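Local coordinates for protein TqaA (Penicillium aethiopicum, PDB 5DLK) that is a fungal nonribosomal peptide synthetase whose C-terminal condensation-like (CT) domain, the part modelled here, probably closes the peptide product into a macrocycle, at residues A[276-279]-A[280-283]; A[293-296]-A[297-301]; A[469-472]-A[473-476]. All coordinates share one frame; numbering follows the deposited sequence.

Interaction 1: residues A[276-279]-A[280-283]; sequences TLPS and GITM
A type II beta turn from Pro-278 to Ile-281 reverses the chain between strand 265-272 and helix 283-299. Its closing bond runs from Ile-281 N to Pro-278 O, 3.1 Å long with an N-H...O angle of 158°, the donor tilted out of the carbonyl plane. Gly-280 holds the third position at positive phi (86°), where the carbonyl of Ser-279 leaves no room for a CB. Within the turn, Pro-278 CB lies 4.2 Å from Ile-281 CG1, and both side chains rest on Leu-350 of helix 346-358. Leu-277 reaches across the mouth of the loop. Leu-277 CD1 lies 3.5 Å from Ile-281 O and 3.7 Å from Met-283 N, while CD2 meets the thioether end of Met-283, 3.9 Å from CE. The two side chains cross at about a right angle. Met-283 starts with CG anti to its backbone N (chi1 -169°) and then bends twice, which curls CE back over CG and CD2 of Leu-277. This loop delivers the chain to the N-terminus of a helix in the C-terminal lobe of the condensation fold: Thr-282 is the N-cap residue, its OG1 hydrogen-bonded to Thr-285 OG1. One side-chain amide, that of Gln-354, pins the approach by bonding both Gly-280 O and Thr-282 N. Thr-282 contacts phosphopantetheine in another crystal structure of this protein, and its side chain stands about 6 Å from that of Tyr-357, a second residue of the same site; the arm is absent from this chain.

Interaction 2: residues A[293-296]-A[297-301]; sequences LFLS and YHLGS
Phe-294 and His-298, one helical turn apart, make a local aromatic contact near the C-terminal end of helix 283-299, on the surface of the domain. The rings meet obliquely, with centroids 4.6 Å apart and planes at 52°. His-298 sets CD2 over one face of Phe-294, offset toward the rim, 3.5 Å from both CE1 and CZ. The same CD2 is 3.4 Å from Phe-294 O, which lies near the imidazole plane at the ring edge. Over one imidazole face, near its centre, stands Tyr-297 CD2. A chi1 of 174° carries the Phe-294 ring to His-298, and the ring also packs on Leu-452 and Ile-456 of helix 446-465. Regular i to i+4 backbone bonds join the same residues and their neighbours, among them His-298 N to Phe-294 O at 3.1 Å and Leu-299 N to Leu-295 O at 2.8 Å. The helix then ends in a Schellman motif: Gly-300 takes positive phi (62°), and Ser-301 N bonds back to Ser-296 O at 3.0 Å, in the carbonyl plane on a lone pair. Leu-299 lays CD1 4.1 Å from Leu-295 CB, while its CB and CG pass close to Leu-295 O. Beyond the cap, Ser-301 OG bonds Asp-303 N, tying the helix end to the start of strand 303-310.

Interaction 3: residues A[469-472]-A[473-476]; sequences ARLL and DITF. With EDO (1,2-ethanediol), chain J.
Arg-470 crosses Asp-473 at a slant, and its CB, CD and NE each come near the carboxylate. Arg-470 CB lies 3.6 Å from Asp-473 OD2. A bend at chi3 (22°) brings Arg-470 NE back beside Asp-473 OD2, at 3.5 Å, the two flat groups parallel but displaced. OD2 lies well out of the guanidinium plane, which makes this a salt bridge of charges with no N-H aimed at the oxygen. At the tip, Arg-470 NH2 ends 3.9 Å from Asp-473 OD1. The stronger partner of Arg-470 is Asp-343, which forms a salt bridge with NH1. A water fixes Asp-473 OD2 from another direction, donating to it at 2.7 Å while accepting from Arg-470 N. In the backbone of the same residues, a 3-10 turn carries the chain after helix 446-465 into the C-terminal tail. Asp-473 N bonds Arg-470 O at 2.9 Å and Ile-474 N bonds Leu-471 O at 3.0 Å. Ile-474 packs CD1 against Ala-469 CB, 4.1 Å away, and also touches Val-346 of helix 346-358. At the terminus a 1,2-ethanediol, probably from the crystallisation liquor, sets C2 over one face of the Phe-476 ring, toward its rim, while its O1 accepts from Phe-476 N.

From the N terminus the three contacts follow in series; none nests in or crosses another. Interaction 1 closes the turn between strand 265-272 and helix 283-299, interaction 2 ends that same helix before strand 303-310, and interaction 3 turns the C-terminal tail after helix 446-465. Interactions 2 and 3 touch: Phe-476 packs on Phe-294 and sets its ring edge-to-face with Tyr-297, while Ile-474 meets Leu-293, so the tail is laid against helix 283-299. Interaction 1 stays apart, its nearest atoms about 10 Å from interaction 3, but both lean on helix 346-358. Together they join the tail and three helices of the C-terminal lobe.

Interaction 1: residues A[276-279]-A[280-283]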
loop_
_atom_site.group_PDB
_atom_site.type_symbol
_atom_site.label_atom_id
_atom_site.label_comp_id
_atom_site.label_asym_id
_atom_site.label_seq_id
_atom_site.Cartn_x
_atom_site.Cartn_y
_atom_site.Cartn_z
ATOM N N THR A 276 -16.588 17.026 -10.903
ATOM C CA THR A 276 -17.384 16.486 -11.991
ATOM C C THR A 276 -16.450 15.915 -13.057
ATOM O O THR A 276 -15.591 16.624 -13.580
ATOM C CB THR A 276 -18.279 17.577 -12.614
ATOM O OG1 THR A 276 -19.151 18.106 -11.602
ATOM C CG2 THR A 276 -19.100 17.003 -13.766
ATOM N N LEU A 277 -16.600 14.634 -13.353
ATOM C CA LEU A 277 -15.719 13.979 -14.313
ATOM C C LEU A 277 -16.261 14.068 -15.727
ATOM O O LEU A 277 -17.410 13.695 -15.968
ATOM C CB LEU A 277 -15.534 12.516 -13.943
ATOM C CG LEU A 277 -14.848 12.249 -12.613
ATOM C CD1 LEU A 277 -14.781 10.767 -12.392
ATOM C CD2 LEU A 277 -13.460 12.872 -12.617
ATOM N N PRO A 278 -15.433 14.542 -16.681
ATOM C CA PRO A 278 -15.826 14.440 -18.090
ATOM C C PRO A 278 -16.029 12.982 -18.484
ATOM O O PRO A 278 -15.412 12.102 -17.886
ATOM C CB PRO A 278 -14.640 15.050 -18.839
ATOM C CG PRO A 278 -13.947 15.899 -17.833
ATOM C CD PRO A 278 -14.140 15.224 -16.512
ATOM N N SER A 279 -16.881 12.720 -19.476
ATOM C CA SER A 279 -17.153 11.338 -19.860
ATOM C C SER A 279 -15.861 10.607 -20.248
ATOM O O SER A 279 -15.031 11.136 -20.984
ATOM C CB SER A 279 -18.167 11.280 -21.012
ATOM O OG SER A 279 -17.774 12.115 -22.081
ATOM N N GLY A 280 -15.686 9.410 -19.710
ATOM C CA GLY A 280 -14.545 8.584 -20.048
ATOM C C GLY A 280 -13.289 8.859 -19.236
ATOM O O GLY A 280 -12.311 8.125 -19.347
ATOM N N ILE A 281 -13.312 9.910 -18.424
ATOM C CA ILE A 281 -12.146 10.311 -17.625
ATOM C C ILE A 281 -12.308 9.941 -16.152
ATOM O O ILE A 281 -13.319 10.277 -15.539
ATOM C CB ILE A 281 -11.906 11.828 -17.722
ATOM C CG1 ILE A 281 -11.603 12.239 -19.175
ATOM C CG2 ILE A 281 -10.775 12.270 -16.777
ATOM C CD1 ILE A 281 -10.419 11.511 -19.784
ATOM N N THR A 282 -11.314 9.257 -15.585
ATOM C CA THR A 282 -11.376 8.855 -14.189
ATOM C C THR A 282 -10.868 9.927 -13.237
ATOM O O THR A 282 -10.196 10.882 -13.638
ATOM C CB THR A 282 -10.553 7.581 -13.924
ATOM O OG1 THR A 282 -9.154 7.872 -14.086
ATOM C CG2 THR A 282 -10.975 6.468 -14.870
ATOM N N MET A 283 -11.205 9.756 -11.964
ATOM C CA MET A 283 -10.759 10.677 -10.936
ATOM C C MET A 283 -9.233 10.631 -10.817
ATOM O O MET A 283 -8.599 11.661 -10.635
ATOM C CB MET A 283 -11.411 10.343 -9.579
ATOM C CG MET A 283 -11.197 11.434 -8.515
ATOM S SD MET A 283 -11.964 13.007 -8.941
ATOM C CE MET A 283 -13.701 12.552 -8.778
#

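Interaction 2: residues A[293-296]-A[297-301]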
loop_
_atom_site.group_PDB
_atom_site.type_symbol
_atom_site.label_atom_id
_atom_site.label_comp_id
_atom_site.label_asym_id
_atom_site.label_seq_id
_atom_site.Cartn_x
_atom_site.Cartn_y
_atom_site.Cartn_z
ATOM N N LEU A 293 0.391 19.362 -14.775
ATOM C CA LEU A 293 0.374 20.769 -15.158
ATOM C C LEU A 293 1.151 21.604 -14.143
ATOM O O LEU A 293 1.905 22.521 -14.521
ATOM C CB LEU A 293 -1.059 21.296 -15.286
ATOM C CG LEU A 293 -1.101 22.744 -15.777
ATOM C CD1 LEU A 293 -0.466 22.879 -17.166
ATOM C CD2 LEU A 293 -2.537 23.228 -15.783
ATOM N N PHE A 294 0.935 21.310 -12.863
ATOM C CA PHE A 294 1.656 21.962 -11.772
ATOM C C PHE A 294 3.160 21.832 -11.992
ATOM O O PHE A 294 3.914 22.829 -11.917
ATOM C CB PHE A 294 1.239 21.358 -10.416
ATOM C CG PHE A 294 2.039 21.880 -9.235
ATOM C CD1 PHE A 294 1.622 23.006 -8.552
ATOM C CD2 PHE A 294 3.184 21.218 -8.807
ATOM C CE1 PHE A 294 2.359 23.482 -7.447
ATOM C CE2 PHE A 294 3.916 21.685 -7.723
ATOM C CZ PHE A 294 3.501 22.821 -7.052
ATOM N N LEU A 295 3.608 20.608 -12.276
ATOM C CA LEU A 295 5.033 20.399 -12.500
ATOM C C LEU A 295 5.538 21.076 -13.782
ATOM O O LEU A 295 6.634 21.624 -13.803
ATOM C CB LEU A 295 5.356 18.909 -12.562
ATOM C CG LEU A 295 5.235 18.156 -11.225
ATOM C CD1 LEU A 295 5.401 16.650 -11.477
ATOM C CD2 LEU A 295 6.253 18.643 -10.223
ATOM N N SER A 296 4.756 21.025 -14.850
ATOM C CA SER A 296 5.184 21.637 -16.108
ATOM C C SER A 296 5.475 23.121 -15.882
ATOM O O SER A 296 6.457 23.653 -16.387
ATOM C CB SER A 296 4.137 21.448 -17.208
ATOM O OG SER A 296 2.991 22.269 -17.032
ATOM N N TYR A 297 4.623 23.774 -15.107
ATOM C CA TYR A 297 4.817 25.194 -14.799
ATOM C C TYR A 297 6.069 25.450 -13.962
ATOM O O TYR A 297 6.919 26.276 -14.320
ATOM C CB TYR A 297 3.584 25.728 -14.074
ATOM C CG TYR A 297 3.742 27.171 -13.644
ATOM C CD1 TYR A 297 3.659 28.203 -14.568
ATOM C CD2 TYR A 297 4.012 27.487 -12.318
ATOM C CE1 TYR A 297 3.814 29.517 -14.178
ATOM C CE2 TYR A 297 4.169 28.796 -11.920
ATOM C CZ TYR A 297 4.067 29.800 -12.847
ATOM O OH TYR A 297 4.226 31.098 -12.436
ATOM N N HIS A 298 6.200 24.749 -12.841
ATOM C CA HIS A 298 7.317 25.029 -11.939
ATOM C C HIS A 298 8.660 24.586 -12.520
ATOM O O HIS A 298 9.683 25.241 -12.290
ATOM C CB HIS A 298 7.040 24.403 -10.576
ATOM C CG HIS A 298 6.093 25.221 -9.755
ATOM N ND1 HIS A 298 6.455 26.436 -9.215
ATOM C CD2 HIS A 298 4.791 25.036 -9.433
ATOM C CE1 HIS A 298 5.426 26.952 -8.564
ATOM N NE2 HIS A 298 4.401 26.124 -8.677
ATOM N N LEU A 299 8.656 23.535 -13.335
ATOM C CA LEU A 299 9.898 23.047 -13.919
ATOM C C LEU A 299 10.245 23.733 -15.247
ATOM O O LEU A 299 11.337 23.532 -15.769
ATOM C CB LEU A 299 9.827 21.520 -14.153
ATOM C CG LEU A 299 9.592 20.672 -12.894
ATOM C CD1 LEU A 299 9.405 19.196 -13.281
ATOM C CD2 LEU A 299 10.778 20.857 -11.925
ATOM N N GLY A 300 9.303 24.494 -15.805
ATOM C CA GLY A 300 9.470 25.092 -17.121
ATOM C C GLY A 300 9.638 24.028 -18.197
ATOM O O GLY A 300 10.469 24.161 -19.087
ATOM N N SER A 301 8.823 22.979 -18.111
ATOM C CA SER A 301 9.038 21.768 -18.889
ATOM C C SER A 301 7.780 21.321 -19.610
ATOM O O SER A 301 6.684 21.430 -19.067
ATOM C CB SER A 301 9.531 20.651 -17.958
ATOM O OG SER A 301 9.682 19.423 -18.663
#

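Interaction 3: residues A[469-472]-A[473-476]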
loop_
_atom_site.group_PDB
_atom_site.type_symbol
_atom_site.label_atom_id
_atom_site.label_comp_id
_atom_site.label_asym_id
_atom_site.label_seq_id
_atom_site.Cartn_x
_atom_site.Cartn_y
_atom_site.Cartn_z
ATOM N N ALA A 469 -11.368 24.421 -21.537
ATOM C CA ALA A 469 -10.440 25.544 -21.446
ATOM C C ALA A 469 -9.105 25.244 -22.106
ATOM O O ALA A 469 -8.610 24.120 -22.023
ATOM C CB ALA A 469 -10.202 25.932 -19.977
ATOM N N ARG A 470 -8.498 26.262 -22.708
ATOM C CA ARG A 470 -7.152 26.117 -23.266
ATOM C C ARG A 470 -6.144 26.027 -22.135
ATOM O O ARG A 470 -6.212 26.808 -21.185
ATOM C CB ARG A 470 -6.799 27.287 -24.194
ATOM C CG ARG A 470 -7.472 27.253 -25.552
ATOM C CD ARG A 470 -7.170 28.544 -26.343
ATOM N NE ARG A 470 -5.960 29.211 -25.850
ATOM C CZ ARG A 470 -5.206 30.048 -26.561
ATOM N NH1 ARG A 470 -5.527 30.341 -27.814
ATOM N NH2 ARG A 470 -4.125 30.594 -26.021
ATOM N N LEU A 471 -5.212 25.077 -22.215
ATOM C CA LEU A 471 -4.174 24.996 -21.180
ATOM C C LEU A 471 -3.423 26.309 -21.025
ATOM O O LEU A 471 -3.069 26.707 -19.906
ATOM C CB LEU A 471 -3.169 23.887 -21.501
ATOM C CG LEU A 471 -3.585 22.442 -21.277
ATOM C CD1 LEU A 471 -2.369 21.499 -21.499
ATOM C CD2 LEU A 471 -4.186 22.254 -19.884
ATOM N N LEU A 472 -3.175 26.989 -22.144
ATOM C CA LEU A 472 -2.478 28.277 -22.093
ATOM C C LEU A 472 -3.205 29.317 -21.230
ATOM O O LEU A 472 -2.596 30.277 -20.765
ATOM C CB LEU A 472 -2.279 28.839 -23.508
ATOM C CG LEU A 472 -1.133 28.179 -24.272
ATOM C CD1 LEU A 472 -1.095 28.610 -25.743
ATOM C CD2 LEU A 472 0.182 28.503 -23.577
ATOM N N ASP A 473 -4.501 29.120 -21.017
ATOM C CA ASP A 473 -5.309 30.084 -20.276
ATOM C C ASP A 473 -5.465 29.735 -18.795
ATOM O O ASP A 473 -6.120 30.466 -18.043
ATOM C CB ASP A 473 -6.696 30.200 -20.908
ATOM C CG ASP A 473 -6.662 30.865 -22.282
ATOM O OD1 ASP A 473 -5.706 31.625 -22.553
ATOM O OD2 ASP A 473 -7.586 30.615 -23.090
ATOM N N ILE A 474 -4.897 28.607 -18.380
ATOM C CA ILE A 474 -5.044 28.158 -17.000
ATOM C C ILE A 474 -4.058 28.885 -16.094
ATOM O O ILE A 474 -2.859 28.933 -16.386
ATOM C CB ILE A 474 -4.804 26.639 -16.858
ATOM C CG1 ILE A 474 -5.754 25.842 -17.756
ATOM C CG2 ILE A 474 -4.928 26.203 -15.389
ATOM C CD1 ILE A 474 -7.144 25.661 -17.221
ATOM N N THR A 475 -4.562 29.445 -14.997
ATOM C CA THR A 475 -3.697 30.009 -13.962
ATOM C C THR A 475 -3.998 29.340 -12.630
ATOM O O THR A 475 -5.078 28.785 -12.437
ATOM C CB THR A 475 -3.884 31.537 -13.822
ATOM O OG1 THR A 475 -5.226 31.802 -13.399
ATOM C CG2 THR A 475 -3.625 32.227 -15.151
ATOM N N PHE A 476 -3.045 29.369 -11.708
ATOM C CA PHE A 476 -3.304 28.850 -10.367
ATOM C C PHE A 476 -2.352 29.469 -9.345
ATOM O O PHE A 476 -1.446 30.214 -9.718
ATOM C CB PHE A 476 -3.190 27.319 -10.341
ATOM C CG PHE A 476 -1.842 26.803 -10.758
ATOM C CD1 PHE A 476 -1.606 26.423 -12.063
ATOM C CD2 PHE A 476 -0.809 26.708 -9.833
ATOM C CE1 PHE A 476 -0.356 25.937 -12.443
ATOM C CE2 PHE A 476 0.435 26.246 -10.212
ATOM C CZ PHE A 476 0.658 25.862 -11.511
HETATM C C1 EDO J . 0.504 30.695 -13.174
HETATM O O1 EDO J . -0.840 31.145 -13.023
HETATM C C2 EDO J . 0.530 29.217 -12.858
HETATM O O2 EDO J . 0.071 28.517 -14.021
HETATM O O HOH W 1 -9.658 28.905 -22.546
HETATM O O HOH W 2 -1.444 26.707 -17.474
HETATM O O HOH W 3 -1.285 30.610 -17.934
#